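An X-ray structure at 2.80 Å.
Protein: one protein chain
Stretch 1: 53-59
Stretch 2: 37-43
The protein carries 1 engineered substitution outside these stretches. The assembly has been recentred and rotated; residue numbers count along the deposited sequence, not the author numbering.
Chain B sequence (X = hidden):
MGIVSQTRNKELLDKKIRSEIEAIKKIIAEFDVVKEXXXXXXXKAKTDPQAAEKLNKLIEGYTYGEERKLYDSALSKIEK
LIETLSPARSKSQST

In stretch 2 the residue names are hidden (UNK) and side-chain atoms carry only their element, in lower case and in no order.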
ATOM      1  N   GLU B  53      15.067 -19.972  13.988  1.00 78.76           N
ATOM      2  CA  GLU B  53      13.829 -19.754  14.720  1.00 79.22           C
ATOM      3  C   GLU B  53      13.166 -18.438  14.294  1.00 78.55           C
ATOM      4  O   GLU B  53      11.938 -18.337  14.250  1.00 78.37           O
ATOM      5  CB  GLU B  53      14.114 -19.742  16.218  1.00 82.55           C
ATOM      6  CG  GLU B  53      12.876 -19.587  17.086  1.00 89.43           C
ATOM      7  CD  GLU B  53      11.918 -20.773  16.974  1.00 93.66           C
ATOM      8  OE1 GLU B  53      10.840 -20.729  17.623  1.00 94.62           O
ATOM      9  OE2 GLU B  53      12.245 -21.740  16.240  1.00 94.93           O
ATOM     10  N   LYS B  54      13.983 -17.430  13.989  1.00 77.33           N
ATOM     11  CA  LYS B  54      13.476 -16.139  13.542  1.00 75.01           C
ATOM     12  C   LYS B  54      12.812 -16.335  12.188  1.00 72.46           C
ATOM     13  O   LYS B  54      11.655 -15.973  11.992  1.00 72.98           O
ATOM     14  CB  LYS B  54      14.620 -15.113  13.419  1.00 77.26           C
ATOM     15  CG  LYS B  54      15.027 -14.463  14.750  1.00 80.54           C
ATOM     16  CD  LYS B  54      16.109 -13.375  14.591  1.00 83.75           C
ATOM     17  CE  LYS B  54      17.457 -13.967  14.151  1.00 87.04           C
ATOM     18  NZ  LYS B  54      18.589 -12.974  14.020  1.00 88.01           N
ATOM     19  N   LEU B  55      13.553 -16.921  11.260  1.00 69.57           N
ATOM     20  CA  LEU B  55      13.044 -17.174   9.922  1.00 67.51           C
ATOM     21  C   LEU B  55      11.697 -17.893   9.943  1.00 65.98           C
ATOM     22  O   LEU B  55      10.739 -17.434   9.319  1.00 66.44           O
ATOM     23  CB  LEU B  55      14.047 -18.013   9.126  1.00 67.70           C
ATOM     24  CG  LEU B  55      14.371 -17.531   7.708  1.00 68.27           C
ATOM     25  CD1 LEU B  55      15.171 -18.604   6.976  1.00 67.15           C
ATOM     26  CD2 LEU B  55      13.085 -17.213   6.961  1.00 68.16           C
ATOM     27  N   ASN B  56      11.620 -19.013  10.661  1.00 64.04           N
ATOM     28  CA  ASN B  56      10.381 -19.785  10.733  1.00 62.90           C
ATOM     29  C   ASN B  56       9.226 -18.974  11.295  1.00 62.84           C
ATOM     30  O   ASN B  56       8.080 -19.126  10.867  1.00 62.21           O
ATOM     31  CB  ASN B  56      10.570 -21.046  11.574  1.00 62.63           C
ATOM     32  CG  ASN B  56      11.714 -21.910  11.086  1.00 61.88           C
ATOM     33  OD1 ASN B  56      11.967 -22.015   9.887  1.00 60.48           O
ATOM     34  ND2 ASN B  56      12.406 -22.547  12.022  1.00 62.74           N
ATOM     35  N   LYS B  57       9.524 -18.125  12.270  1.00 64.29           N
ATOM     36  CA  LYS B  57       8.501 -17.266  12.857  1.00 65.68           C
ATOM     37  C   LYS B  57       8.019 -16.310  11.765  1.00 64.41           C
ATOM     38  O   LYS B  57       6.821 -16.058  11.630  1.00 63.27           O
ATOM     39  CB  LYS B  57       9.066 -16.483  14.060  1.00 68.64           C
ATOM     40  CG  LYS B  57       9.013 -17.264  15.367  1.00 71.65           C
ATOM     41  CD  LYS B  57       7.582 -17.770  15.574  1.00 77.80           C
ATOM     42  CE  LYS B  57       7.492 -18.944  16.553  1.00 81.88           C
ATOM     43  NZ  LYS B  57       6.159 -19.645  16.437  1.00 83.44           N
ATOM     44  N   LEU B  58       8.967 -15.793  10.985  1.00 63.16           N
ATOM     45  CA  LEU B  58       8.660 -14.883   9.885  1.00 62.85           C
ATOM     46  C   LEU B  58       7.800 -15.584   8.848  1.00 61.85           C
ATOM     47  O   LEU B  58       6.768 -15.064   8.415  1.00 61.75           O
ATOM     48  CB  LEU B  58       9.942 -14.411   9.212  1.00 64.54           C
ATOM     49  CG  LEU B  58      10.356 -12.970   9.502  1.00 65.86           C
ATOM     50  CD1 LEU B  58      11.651 -12.668   8.767  1.00 66.69           C
ATOM     51  CD2 LEU B  58       9.258 -12.022   9.061  1.00 66.65           C
ATOM     52  N   ILE B  59       8.240 -16.769   8.443  1.00 60.50           N
ATOM     53  CA  ILE B  59       7.508 -17.552   7.460  1.00 59.28           C
ATOM     54  C   ILE B  59       6.061 -17.785   7.903  1.00 59.48           C
ATOM     55  O   ILE B  59       5.135 -17.562   7.134  1.00 59.23           O
ATOM     56  CB  ILE B  59       8.214 -18.896   7.212  1.00 57.40           C
ATOM     57  CG1 ILE B  59       9.613 -18.629   6.650  1.00 55.98           C
ATOM     58  CG2 ILE B  59       7.395 -19.754   6.256  1.00 55.64           C
ATOM     59  CD1 ILE B  59      10.519 -19.832   6.619  1.00 55.00           C
ATOM     60  N   UNK B  37      17.523  -8.733   3.069  1.00 65.94           N
ATOM     61  CA  UNK B  37      17.705  -9.002   4.490  1.00 65.11           C
ATOM     62  C   UNK B  37      17.245 -10.398   4.845  1.00 65.46           C
ATOM     63  O   UNK B  37      17.940 -11.134   5.546  1.00 64.41           O
ATOM     64  c   UNK B  37      16.908  -8.004   5.330  1.00 64.84           C
ATOM     65  o   UNK B  37      17.047  -6.688   4.831  1.00 65.93           O
ATOM     66  N   UNK B  38      16.060 -10.749   4.355  1.00 67.60           N
ATOM     67  CA  UNK B  38      15.452 -12.050   4.622  1.00 68.65           C
ATOM     68  C   UNK B  38      16.295 -13.202   4.071  1.00 68.36           C
ATOM     69  O   UNK B  38      16.349 -14.272   4.673  1.00 67.65           O
ATOM     70  c   UNK B  38      14.007 -12.106   4.048  1.00 69.68           C
ATOM     71  c   UNK B  38      13.099 -12.829   5.021  1.00 69.28           C
ATOM     72  c   UNK B  38      13.999 -12.750   2.658  1.00 69.16           C
ATOM     73  N   UNK B  39      16.952 -12.986   2.936  1.00 68.33           N
ATOM     74  CA  UNK B  39      17.806 -14.021   2.378  1.00 71.02           C
ATOM     75  C   UNK B  39      19.066 -14.142   3.228  1.00 71.42           C
ATOM     76  O   UNK B  39      19.607 -15.237   3.398  1.00 71.98           O
ATOM     77  o   UNK B  39      16.146 -14.499  -0.026  1.00 83.01           O
ATOM     78  c   UNK B  39      18.194 -13.700   0.943  1.00 74.16           C
ATOM     79  c   UNK B  39      16.994 -13.592   0.033  1.00 80.16           C
ATOM     80  n   UNK B  39      16.905 -12.475  -0.688  1.00 82.42           N
ATOM     81  N   UNK B  40      19.539 -13.019   3.757  1.00 70.75           N
ATOM     82  CA  UNK B  40      20.719 -13.044   4.598  1.00 70.37           C
ATOM     83  C   UNK B  40      20.373 -13.835   5.846  1.00 71.66           C
ATOM     84  O   UNK B  40      21.179 -14.634   6.324  1.00 72.08           O
ATOM     85  c   UNK B  40      21.150 -11.626   4.964  1.00 70.39           C
ATOM     86  o   UNK B  40      22.343  -8.610   3.184  1.00 72.74           O
ATOM     87  c   UNK B  40      21.796  -9.326   4.055  1.00 72.72           C
ATOM     88  o   UNK B  40      21.361  -8.873   5.141  1.00 71.82           O
ATOM     89  c   UNK B  40      21.644 -10.820   3.764  1.00 72.02           C
ATOM     90  N   UNK B  41      19.167 -13.635   6.368  1.00 72.72           N
ATOM     91  CA  UNK B  41      18.751 -14.365   7.559  1.00 73.70           C
ATOM     92  C   UNK B  41      18.806 -15.869   7.283  1.00 75.06           C
ATOM     93  O   UNK B  41      19.041 -16.657   8.189  1.00 75.64           O
ATOM     94  c   UNK B  41      17.967 -14.850  10.223  1.00 70.39           C
ATOM     95  c   UNK B  41      17.333 -13.985   7.973  1.00 72.36           C
ATOM     96  c   UNK B  41      17.138 -13.824   9.485  1.00 71.10           C
ATOM     97  c   UNK B  41      15.664 -13.983   9.832  1.00 70.87           C
ATOM     98  N   UNK B  42      18.576 -16.262   6.034  1.00 76.39           N
ATOM     99  CA  UNK B  42      18.632 -17.674   5.663  1.00 77.90           C
ATOM    100  C   UNK B  42      20.058 -18.167   5.834  1.00 79.70           C
ATOM    101  O   UNK B  42      20.317 -19.099   6.590  1.00 80.53           O
ATOM    102  o   UNK B  42      16.829 -17.687   4.055  1.00 76.13           O
ATOM    103  c   UNK B  42      18.217 -17.870   4.206  1.00 76.35           C
ATOM    104  N   UNK B  43      20.981 -17.535   5.116  1.00 81.58           N
ATOM    105  CA  UNK B  43      22.386 -17.900   5.191  1.00 82.43           C
ATOM    106  C   UNK B  43      22.817 -18.068   6.635  1.00 82.37           C
ATOM    107  O   UNK B  43      23.456 -19.055   6.973  1.00 83.76           O
ATOM    108  c   UNK B  43      22.957 -16.684   3.039  1.00 88.66           C
ATOM    109  o   UNK B  43      22.114 -18.520   1.778  1.00 93.05           O
ATOM    110  c   UNK B  43      23.245 -16.835   4.517  1.00 83.92           C
ATOM    111  o   UNK B  43      24.274 -18.489   2.189  1.00 93.46           O
ATOM    112  c   UNK B  43      23.128 -17.989   2.279  1.00 91.83           C
TER

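Position 37 carries one carbon and then one oxygen. It is out of reach of stretch 1: its CB comes no nearer than 7.8 Å, from Leu58 CD1. The short hydroxyl side chain is serine. The hydroxyl of Ser37 is hydrogen-bonded elsewhere in the structure, and Ser37 O accepts from the backbone N of position 41 at 2.9 Å.

Position 38 has three carbons, forked at the first, with no heteroatom. Its CA-to-CB bond points sideways, yet one terminal carbon lies 4.0 Å from Leu58 CD1. A fork at CB with two single-carbon arms is valine, and the touching atom of Val38 is CG2.

At position 39 two carbons end in one oxygen and one nitrogen. CA-to-CB points away from stretch 1, and nothing there is touched. The planar amide on a short stem is asparagine, Asn39.

Position 40 shows three carbons, the third bearing two oxygens; it is exposed and out of reach of stretch 1. This carboxylate on a two-methylene stem is glutamate, Glu40.

Position 41 holds four carbons, forked at the second, and its CA-to-CB bond points toward stretch 1. One terminal carbon lies 3.9 Å from Lys54 CB and 3.9 Å from Leu55 N, and the same carbon reaches Leu58 CD1 at 4.4 Å. Branching one carbon beyond CB makes this leucine; the carbon that meets all three residues is CD1 of Leu41.

Position 42 again has one carbon and one oxygen, and its CA-to-CB bond points sideways. The oxygen sits 3.5 Å from Leu55 CD1, a packing contact with a methyl group that can offer it no hydrogen bond. The residue is serine, Ser42.

Position 43 repeats the pattern of three carbons with two oxygens on the third. Its CA-to-CB bond points away, and it touches nothing on stretch 1. It is glutamate, and both carboxylate oxygens of Glu43 are hydrogen-bonded elsewhere in the structure.

The contact joins two helices at 137° between their N-to-C directions, nearer antiparallel than parallel, with axes 9.8 Å apart at closest approach. Leu41 is the centrepiece, with the largest covered area, 85 Å²; Leu41 CA and Leu55 CA lie 6.8 Å apart, and Leu41 CD1 comes within 4.3 Å of Leu55 CG. Positions 38, 41 and 42 follow the three-to-four-residue helical repeat, as do Lys54, Leu55 and Leu58, so each helix offers one narrow face. No hydrogen bond crosses the contact, which buries 270 Å² summed over both stretches. Apolar branches pack between the helices, one small serine fits beside a leucine methyl, and all three glutamates, Glu40, Glu43 and Glu53, stay clear.

Stretch 2 (37-43) SVNELSE
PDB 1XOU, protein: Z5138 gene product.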